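Local coordinates for galectin 2 (Gallus gallus, PDB 2YMZ), which probably binds carbohydrate as a lectin of the galactoside-binding family with a beta-sandwich fold, at residues G15-K20 against S114-L119; S58-N63 against N106-D111; F73-G78 against V94-G99. All coordinates share one frame; numbering follows the deposited sequence.

Interaction 1. Residues G15-K20 against S114-L119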
loop_
_atom_site.group_PDB
_atom_site.type_symbol
_atom_site.label_atom_id
_atom_site.label_comp_id
_atom_site.label_asym_id
_atom_site.label_seq_id
_atom_site.Cartn_x
_atom_site.Cartn_y
_atom_site.Cartn_z
ATOM N N GLY A 15 -8.273 -13.892 7.384
ATOM C CA GLY A 15 -8.000 -12.575 6.723
ATOM C C GLY A 15 -8.482 -12.505 5.279
ATOM O O GLY A 15 -8.522 -13.507 4.587
ATOM N N THR A 16 -8.827 -11.295 4.796
ATOM C CA THR A 16 -9.285 -11.102 3.399
ATOM C C THR A 16 -8.476 -9.881 2.980
ATOM O O THR A 16 -8.274 -8.965 3.786
ATOM C CB THR A 16 -10.762 -10.715 3.325
ATOM O OG1 THR A 16 -11.536 -11.809 3.793
ATOM C CG2 THR A 16 -11.222 -10.522 1.875
ATOM N N MET A 17 -7.963 -9.877 1.746
ATOM C CA MET A 17 -7.253 -8.713 1.211
ATOM C C MET A 17 -7.838 -8.434 -0.177
ATOM O O MET A 17 -8.101 -9.378 -0.964
ATOM C CB MET A 17 -5.788 -9.087 1.077
ATOM C CG MET A 17 -4.897 -7.976 0.585
ATOM S SD MET A 17 -3.172 -8.641 0.568
ATOM C CE MET A 17 -2.768 -8.724 2.328
ATOM N N LYS A 18 -8.143 -7.154 -0.434
ATOM C CA LYS A 18 -8.791 -6.733 -1.686
ATOM C C LYS A 18 -7.786 -5.812 -2.350
ATOM O O LYS A 18 -7.338 -4.802 -1.755
ATOM C CB LYS A 18 -10.141 -6.040 -1.364
ATOM C CG LYS A 18 -11.081 -7.089 -0.737
ATOM C CD LYS A 18 -12.363 -6.465 -0.149
ATOM C CE LYS A 18 -12.913 -7.344 0.989
ATOM N NZ LYS A 18 -14.074 -6.684 1.648
ATOM N N ILE A 19 -7.359 -6.188 -3.572
ATOM C CA ILE A 19 -6.358 -5.422 -4.277
ATOM C C ILE A 19 -6.994 -5.031 -5.609
ATOM O O ILE A 19 -7.314 -5.908 -6.398
ATOM C CB ILE A 19 -5.117 -6.298 -4.536
ATOM C CG1 ILE A 19 -4.386 -6.538 -3.200
ATOM C CG2 ILE A 19 -4.116 -5.573 -5.480
ATOM C CD1 ILE A 19 -3.359 -7.664 -3.215
ATOM N N LYS A 20 -7.113 -3.759 -5.889
ATOM C CA LYS A 20 -7.606 -3.336 -7.201
ATOM C C LYS A 20 -6.562 -2.555 -7.824
ATOM O O LYS A 20 -5.848 -1.786 -7.167
ATOM C CB LYS A 20 -8.806 -2.370 -7.153
ATOM C CG LYS A 20 -10.067 -2.909 -6.585
ATOM C CD LYS A 20 -11.125 -1.775 -6.727
ATOM C CE LYS A 20 -11.824 -1.843 -8.061
ATOM N NZ LYS A 20 -13.108 -1.024 -7.987
ATOM N N SER A 114 3.247 -11.151 7.242
ATOM C CA SER A 114 3.597 -9.797 7.610
ATOM C C SER A 114 4.062 -8.921 6.462
ATOM O O SER A 114 4.198 -7.706 6.615
ATOM C CB SER A 114 4.627 -9.814 8.739
ATOM O OG SER A 114 5.821 -10.340 8.243
ATOM N N TYR A 115 4.320 -9.519 5.290
ATOM C CA TYR A 115 4.912 -8.746 4.274
ATOM C C TYR A 115 4.118 -8.942 2.934
ATOM O O TYR A 115 3.702 -10.062 2.622
ATOM C CB TYR A 115 6.318 -9.318 4.048
ATOM C CG TYR A 115 7.039 -8.754 2.875
ATOM C CD1 TYR A 115 7.676 -7.531 2.946
ATOM C CD2 TYR A 115 7.091 -9.488 1.674
ATOM C CE1 TYR A 115 8.290 -6.996 1.850
ATOM C CE2 TYR A 115 7.718 -8.968 0.542
ATOM C CZ TYR A 115 8.319 -7.750 0.636
ATOM O OH TYR A 115 9.041 -7.266 -0.450
ATOM N N LEU A 116 3.960 -7.825 2.188
ATOM C CA LEU A 116 3.336 -7.880 0.849
ATOM C C LEU A 116 4.190 -7.048 -0.129
ATOM O O LEU A 116 4.624 -5.952 0.187
ATOM C CB LEU A 116 1.956 -7.188 0.957
ATOM C CG LEU A 116 1.156 -6.760 -0.307
ATOM C CD1 LEU A 116 0.800 -7.929 -1.225
ATOM C CD2 LEU A 116 -0.125 -6.014 0.141
ATOM N N ASN A 117 4.347 -7.512 -1.380
ATOM C CA ASN A 117 4.826 -6.582 -2.367
ATOM C C ASN A 117 4.047 -6.899 -3.672
ATOM O O ASN A 117 3.406 -7.971 -3.795
ATOM C CB ASN A 117 6.357 -6.594 -2.518
ATOM C CG ASN A 117 6.901 -7.780 -3.269
ATOM O OD1 ASN A 117 6.337 -8.218 -4.268
ATOM N ND2 ASN A 117 8.087 -8.255 -2.846
ATOM N N ILE A 118 3.947 -5.868 -4.504
ATOM C CA ILE A 118 3.280 -6.074 -5.789
ATOM C C ILE A 118 4.315 -5.593 -6.790
ATOM O O ILE A 118 4.871 -4.516 -6.599
ATOM C CB ILE A 118 1.952 -5.293 -5.829
ATOM C CG1 ILE A 118 0.969 -6.036 -4.939
ATOM C CG2 ILE A 118 1.369 -5.521 -7.263
ATOM C CD1 ILE A 118 -0.323 -5.358 -4.571
ATOM N N LEU A 119 4.591 -6.382 -7.844
ATOM C CA LEU A 119 5.684 -6.061 -8.787
ATOM C C LEU A 119 5.114 -6.178 -10.215
ATOM O O LEU A 119 4.098 -6.906 -10.428
ATOM C CB LEU A 119 6.796 -7.118 -8.706
ATOM C CG LEU A 119 7.474 -7.425 -7.338
ATOM C CD1 LEU A 119 8.691 -8.339 -7.460
ATOM C CD2 LEU A 119 7.888 -6.113 -6.727
#

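Interaction 2. Residues S58-N63 against N106-D111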
loop_
_atom_site.group_PDB
_atom_site.type_symbol
_atom_site.label_atom_id
_atom_site.label_comp_id
_atom_site.label_asym_id
_atom_site.label_seq_id
_atom_site.Cartn_x
_atom_site.Cartn_y
_atom_site.Cartn_z
ATOM N N SER A 58 5.681 -20.745 -4.048
ATOM C CA SER A 58 6.183 -20.216 -2.740
ATOM C C SER A 58 7.696 -20.103 -2.858
ATOM O O SER A 58 8.292 -20.700 -3.751
ATOM C CB SER A 58 5.813 -21.214 -1.630
ATOM O OG SER A 58 6.254 -22.530 -1.978
ATOM N N LEU A 59 8.321 -19.289 -1.999
ATOM C CA LEU A 59 9.728 -18.925 -2.051
ATOM C C LEU A 59 10.200 -19.204 -0.624
ATOM O O LEU A 59 9.546 -18.713 0.317
ATOM C CB LEU A 59 9.920 -17.425 -2.392
ATOM C CG LEU A 59 11.342 -16.824 -2.413
ATOM C CD1 LEU A 59 12.092 -17.568 -3.549
ATOM C CD2 LEU A 59 11.378 -15.353 -2.715
ATOM N N CYS A 60 11.309 -19.935 -0.471
ATOM C CA CYS A 60 11.822 -20.352 0.869
ATOM C C CYS A 60 13.321 -20.028 0.859
ATOM O O CYS A 60 14.073 -20.666 0.122
ATOM C CB CYS A 60 11.547 -21.856 1.114
ATOM S SG CYS A 60 11.528 -22.564 2.811
ATOM N N SER A 61 13.715 -19.033 1.656
ATOM C CA SER A 61 15.067 -18.482 1.675
ATOM C C SER A 61 15.583 -18.200 0.269
ATOM O O SER A 61 16.686 -18.618 -0.116
ATOM C CB SER A 61 16.029 -19.363 2.495
ATOM O OG SER A 61 15.537 -19.476 3.821
ATOM N N ASP A 62 14.752 -17.492 -0.496
ATOM C CA ASP A 62 15.066 -17.125 -1.883
ATOM C C ASP A 62 15.220 -18.329 -2.857
ATOM O O ASP A 62 15.712 -18.135 -3.962
ATOM C CB ASP A 62 16.295 -16.178 -1.962
ATOM C CG ASP A 62 15.921 -14.691 -1.892
ATOM O OD1 ASP A 62 14.816 -14.306 -2.329
ATOM O OD2 ASP A 62 16.757 -13.880 -1.407
ATOM N N ASN A 63 14.804 -19.533 -2.431
ATOM C CA ASN A 63 14.595 -20.727 -3.310
ATOM C C ASN A 63 13.143 -20.917 -3.749
ATOM O O ASN A 63 12.277 -21.221 -2.920
ATOM C CB ASN A 63 14.974 -22.020 -2.602
ATOM C CG ASN A 63 16.446 -22.077 -2.288
ATOM O OD1 ASN A 63 17.249 -21.474 -3.007
ATOM N ND2 ASN A 63 16.811 -22.750 -1.190
ATOM N N ASN A 106 -1.038 -23.575 1.681
ATOM C CA ASN A 106 -0.154 -22.918 2.637
ATOM C C ASN A 106 0.855 -23.935 3.056
ATOM O O ASN A 106 0.771 -24.475 4.194
ATOM C CB ASN A 106 -0.988 -22.451 3.890
ATOM C CG ASN A 106 -0.168 -21.675 4.888
ATOM O OD1 ASN A 106 0.982 -21.368 4.665
ATOM N ND2 ASN A 106 -0.791 -21.320 6.045
ATOM N N ARG A 107 1.794 -24.222 2.144
ATOM C CA ARG A 107 2.781 -25.295 2.277
ATOM C C ARG A 107 3.610 -25.235 3.511
ATOM O O ARG A 107 3.923 -26.282 4.089
ATOM C CB ARG A 107 3.804 -25.180 1.130
ATOM C CG ARG A 107 3.203 -25.483 -0.178
ATOM C CD ARG A 107 4.220 -25.134 -1.252
ATOM N NE ARG A 107 3.663 -25.749 -2.420
ATOM C CZ ARG A 107 4.068 -25.476 -3.643
ATOM N NH1 ARG A 107 4.986 -24.544 -3.809
ATOM N NH2 ARG A 107 3.504 -26.143 -4.655
ATOM N N HIS A 108 4.042 -24.030 3.896
ATOM C CA HIS A 108 5.020 -23.936 4.943
ATOM C C HIS A 108 4.368 -23.591 6.274
ATOM O O HIS A 108 5.046 -23.337 7.256
ATOM C CB HIS A 108 6.110 -22.961 4.540
ATOM C CG HIS A 108 6.613 -23.204 3.144
ATOM N ND1 HIS A 108 7.394 -24.295 2.807
ATOM C CD2 HIS A 108 6.441 -22.496 1.995
ATOM C CE1 HIS A 108 7.670 -24.254 1.515
ATOM N NE2 HIS A 108 7.094 -23.179 0.994
ATOM N N GLY A 109 3.045 -23.607 6.291
ATOM C CA GLY A 109 2.327 -23.465 7.557
ATOM C C GLY A 109 2.403 -22.108 8.218
ATOM O O GLY A 109 2.249 -22.003 9.430
ATOM N N TYR A 110 2.576 -21.038 7.430
ATOM C CA TYR A 110 2.491 -19.678 7.995
ATOM C C TYR A 110 1.253 -19.512 8.852
ATOM O O TYR A 110 0.135 -19.877 8.438
ATOM C CB TYR A 110 2.324 -18.630 6.864
ATOM C CG TYR A 110 3.592 -18.301 6.123
ATOM C CD1 TYR A 110 4.195 -19.226 5.290
ATOM C CD2 TYR A 110 4.189 -17.052 6.291
ATOM C CE1 TYR A 110 5.382 -18.941 4.624
ATOM C CE2 TYR A 110 5.374 -16.735 5.631
ATOM C CZ TYR A 110 5.952 -17.698 4.782
ATOM O OH TYR A 110 7.114 -17.384 4.103
ATOM N N ASP A 111 1.394 -18.857 10.002
ATOM C CA ASP A 111 0.168 -18.508 10.694
ATOM C C ASP A 111 -0.131 -17.022 10.598
ATOM O O ASP A 111 -1.246 -16.579 10.891
ATOM C CB ASP A 111 0.188 -19.004 12.174
ATOM C CG ASP A 111 1.287 -18.348 13.036
ATOM O OD1 ASP A 111 2.273 -17.752 12.528
ATOM O OD2 ASP A 111 1.172 -18.469 14.277
#

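Interaction 3. Residues F73-G78 against V94-G99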
loop_
_atom_site.group_PDB
_atom_site.type_symbol
_atom_site.label_atom_id
_atom_site.label_comp_id
_atom_site.label_asym_id
_atom_site.label_seq_id
_atom_site.Cartn_x
_atom_site.Cartn_y
_atom_site.Cartn_z
ATOM N N PHE A 73 -7.612 -17.900 -17.506
ATOM C CA PHE A 73 -6.868 -16.624 -17.561
ATOM C C PHE A 73 -7.720 -15.607 -18.305
ATOM O O PHE A 73 -7.793 -15.594 -19.546
ATOM C CB PHE A 73 -5.593 -16.761 -18.416
ATOM C CG PHE A 73 -4.691 -15.600 -18.309
ATOM C CD1 PHE A 73 -4.806 -14.499 -19.158
ATOM C CD2 PHE A 73 -3.698 -15.583 -17.332
ATOM C CE1 PHE A 73 -3.961 -13.398 -19.073
ATOM C CE2 PHE A 73 -2.846 -14.474 -17.256
ATOM C CZ PHE A 73 -2.958 -13.378 -18.114
ATOM N N ASN A 74 -8.362 -14.787 -17.555
ATOM C CA ASN A 74 -9.231 -13.742 -18.100
ATOM C C ASN A 74 -8.733 -12.430 -17.522
ATOM O O ASN A 74 -9.436 -11.764 -16.719
ATOM C CB ASN A 74 -10.689 -13.924 -17.646
ATOM C CG ASN A 74 -11.484 -14.832 -18.577
ATOM O OD1 ASN A 74 -11.234 -14.885 -19.768
ATOM N ND2 ASN A 74 -12.388 -15.610 -18.010
ATOM N N PHE A 75 -7.524 -12.082 -17.903
ATOM C CA PHE A 75 -6.986 -10.803 -17.497
ATOM C C PHE A 75 -6.746 -10.142 -18.772
ATOM O O PHE A 75 -6.394 -10.785 -19.779
ATOM C CB PHE A 75 -5.670 -10.926 -16.711
ATOM C CG PHE A 75 -5.826 -11.321 -15.233
ATOM C CD1 PHE A 75 -6.341 -10.402 -14.323
ATOM C CD2 PHE A 75 -5.465 -12.582 -14.787
ATOM C CE1 PHE A 75 -6.458 -10.729 -12.941
ATOM C CE2 PHE A 75 -5.593 -12.940 -13.407
ATOM C CZ PHE A 75 -6.062 -12.001 -12.496
ATOM N N TYR A 76 -6.835 -8.844 -18.759
ATOM C CA TYR A 76 -6.663 -8.053 -19.977
ATOM C C TYR A 76 -5.732 -6.921 -19.785
ATOM O O TYR A 76 -5.852 -6.139 -18.821
ATOM C CB TYR A 76 -8.059 -7.492 -20.405
ATOM C CG TYR A 76 -9.001 -8.643 -20.567
ATOM C CD1 TYR A 76 -9.097 -9.318 -21.774
ATOM C CD2 TYR A 76 -9.731 -9.131 -19.488
ATOM C CE1 TYR A 76 -9.922 -10.396 -21.920
ATOM C CE2 TYR A 76 -10.519 -10.226 -19.611
ATOM C CZ TYR A 76 -10.628 -10.845 -20.820
ATOM O OH TYR A 76 -11.432 -11.950 -20.898
ATOM N N LYS A 77 -4.822 -6.709 -20.733
ATOM C CA LYS A 77 -3.890 -5.590 -20.582
ATOM C C LYS A 77 -4.619 -4.272 -20.698
ATOM O O LYS A 77 -5.612 -4.179 -21.448
ATOM C CB LYS A 77 -2.791 -5.638 -21.672
ATOM C CG LYS A 77 -1.935 -6.908 -21.541
ATOM C CD LYS A 77 -0.882 -6.955 -22.666
ATOM C CE LYS A 77 -0.234 -8.336 -22.686
ATOM N NZ LYS A 77 0.926 -8.366 -23.688
ATOM N N GLY A 78 -4.189 -3.281 -19.923
ATOM C CA GLY A 78 -4.867 -1.977 -19.960
ATOM C C GLY A 78 -6.142 -1.844 -19.122
ATOM O O GLY A 78 -6.799 -0.808 -19.214
ATOM N N VAL A 94 -7.575 -17.255 -4.068
ATOM C CA VAL A 94 -7.575 -15.988 -4.794
ATOM C C VAL A 94 -8.839 -15.950 -5.654
ATOM O O VAL A 94 -9.024 -16.776 -6.592
ATOM C CB VAL A 94 -6.299 -15.783 -5.646
ATOM C CG1 VAL A 94 -6.318 -14.340 -6.238
ATOM C CG2 VAL A 94 -5.025 -15.964 -4.798
ATOM N N LYS A 95 -9.713 -14.979 -5.407
ATOM C CA LYS A 95 -10.929 -14.886 -6.251
ATOM C C LYS A 95 -10.738 -13.876 -7.357
ATOM O O LYS A 95 -10.311 -12.722 -7.134
ATOM C CB LYS A 95 -12.136 -14.429 -5.440
ATOM C CG LYS A 95 -12.445 -15.314 -4.276
ATOM C CD LYS A 95 -13.753 -14.791 -3.664
ATOM C CE LYS A 95 -13.897 -15.363 -2.262
ATOM N NZ LYS A 95 -15.026 -14.639 -1.583
ATOM N N LEU A 96 -11.027 -14.316 -8.569
ATOM C CA LEU A 96 -10.778 -13.459 -9.735
ATOM C C LEU A 96 -12.087 -12.782 -10.144
ATOM O O LEU A 96 -13.186 -13.230 -9.766
ATOM C CB LEU A 96 -10.218 -14.291 -10.883
ATOM C CG LEU A 96 -9.043 -15.267 -10.665
ATOM C CD1 LEU A 96 -8.618 -16.058 -11.904
ATOM C CD2 LEU A 96 -7.876 -14.507 -10.073
ATOM N N PRO A 97 -11.988 -11.743 -10.973
ATOM C CA PRO A 97 -13.205 -10.966 -11.391
ATOM C C PRO A 97 -14.312 -11.828 -11.993
ATOM O O PRO A 97 -15.507 -11.633 -11.666
ATOM C CB PRO A 97 -12.648 -10.041 -12.447
ATOM C CG PRO A 97 -11.211 -9.785 -11.975
ATOM C CD PRO A 97 -10.743 -11.130 -11.451
ATOM N N ASP A 98 -13.937 -12.796 -12.836
ATOM C CA ASP A 98 -14.957 -13.703 -13.402
ATOM C C ASP A 98 -15.556 -14.693 -12.403
ATOM O O ASP A 98 -16.405 -15.464 -12.782
ATOM C CB ASP A 98 -14.433 -14.425 -14.625
ATOM C CG ASP A 98 -13.248 -15.332 -14.318
ATOM O OD1 ASP A 98 -12.981 -15.662 -13.115
ATOM O OD2 ASP A 98 -12.571 -15.697 -15.296
ATOM N N GLY A 99 -15.132 -14.668 -11.143
ATOM C CA GLY A 99 -15.632 -15.630 -10.147
ATOM C C GLY A 99 -14.835 -16.938 -10.054
ATOM O O GLY A 99 -15.004 -17.680 -9.103
HETATM O O HOH W 1 -11.241 -12.885 -14.141
#

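Interaction 1. Residues G15-K20 against S114-L119
Met17 and Leu116 meet tip to tip between two strands of different sheets, SD of Met17 lying 4.0 Å from CD2 of Leu116. Two residues further along each strand Ile19 and Ile118 do the same: CD1 of Ile118 sits 3.9 Å from CG2 of Ile19 and 4.0 Å from CD1 of Ile19, so a single methyl end touches both branches of its partner. The contact across the two segments is purely apolar, and all four residues are buried. The CA atoms of Ile19 and Ile118 stand 9.8 Å apart, a spacing bridged by side chains and not by backbone bonding, as between the facing sheets of a beta-sandwich. Met17 spans its share by running straight out from the backbone, with CG opposite the backbone N (chi1 -178°) and the chain extended as far as SD; the turn about the CG-SD bond (chi3) swings only CE aside.

The polar groups lie on the other side of strand 112-120. There Asn117 ND2 donates to Tyr115 OH at 2.8 Å, nearly straight (171°) and in the plane of the amide; Glu5 and Asn33 bond Tyr115 OH and Asn117 OD1 respectively. Ser114 and Tyr115 form a classic beta bulge opposite Gly35.

Phe127 of strand 122-129 and Leu34 of strand 30-34 each touch both Met17 and Leu116, while Phe4 of strand 2-6 packs on Leu116 and Ile118, continuing the apolar core between the sheets.

Interaction 2. Residues S58-N63 against N106-D111
Ser58 touches both Arg107 and His108, which reach it from the turn after strand 101-105. Its CB lies at the edge of the His108 ring, 3.5 Å from NE2. Beyond CB, OG is placed between the backbone N and the carbonyl carbon (chi1 52°), where two side chains grip it. Arg107 NH1 donates to Ser58 OG at 3.0 Å, with an N-H...O angle of 157° and the oxygen almost in the guanidinium plane. His108 NE2 is hydrogen-bonded to the same Ser58 OG at 3.2 Å, again near the plane of its ring; either atom could be the donor. The hydroxyl thus joins guanidinium and imidazole, and the two bonds help fix its rotation. Arg107 also lends its CB to one face of the imidazole, 3.8 Å above the ring plane and over its centre.

Residues 106-109 make a type I beta turn, and Asn106 ND2 bonds Tyr110 O, just past the turn, at 2.9 Å, on a lone pair in the carbonyl plane. Arg107 NH2 bonds Gln66 O on strand 63-70, and NH1 has a weak second bond to Asn57. Ser58 lies on the strand leading into the type I' beta-hairpin turn Cys60-Asn63, and its backbone pairs with Gln65, against which Arg107 also packs. The contact thus ties the hairpin of strands 53-60 and 63-70 to the loop before strand 112-120.

Interaction 3. Residues F73-G78 against V94-G99
Asp98 OD2 is gripped by two groups of one stretch of chain, Asn74 ND2 and NE2 of His72, the residue just before 73-78. The Asn74 bond is short, 2.7 Å from ND2 to Asp98 OD2, and close to straight at 166°. It uses the anti lone pair of OD2, the one directed away from the other carboxylate oxygen. The oxygen lies almost in the amide plane, yet amide and carboxylate are turned 80° against each other and the two side chains cross at about a right angle. The other oxygen of Asp98, OD1, accepts from the backbone N of His100. Two bonds to OD2 and one to OD1 would probably favour the charged carboxylate. A water adds a second bridge, accepting from Asp98 N at 3.0 Å and donating weakly to Asn74 O.

Asp98 belongs to the type I beta turn Leu96-Gly99, closed by Gly99 N to Leu96 O at 2.8 Å. This turn links strands 91-95 and 101-105, neighbours in one sheet of the galectin beta-sandwich, and the polar pair fastens it to the loop leading into strand 80-88.

Beneath the polar pair, Phe75 and Leu96 meet inside the fold, again crossing nearly at right angles: CZ of Phe75 lies 3.9 Å from CD2 of Leu96. Ile54 of strand 53-60 touches both.

Overall arrangement
Interaction 1 lies about 7 Å from the centre of the chain and joins the two sheets of the sandwich. It shares the sheet of strands 53-60 and 112-120 with interaction 2, and that of strands 16-23 and 91-95 with interaction 3. The centres of interactions 2 and 3 are each about 16 Å from its own and about 25 Å from one another, on opposite sides of the chain's centre. In sequence, interaction 3 falls between the segments of interaction 2, and these between those of interaction 1. Interaction 3 joins the loop before strand 80-88 to the turn after strand 91-95. One lectin domain thus combines a purely apolar core contact with loop contacts led by polar bonds, interaction 3 adding a buried apolar pair.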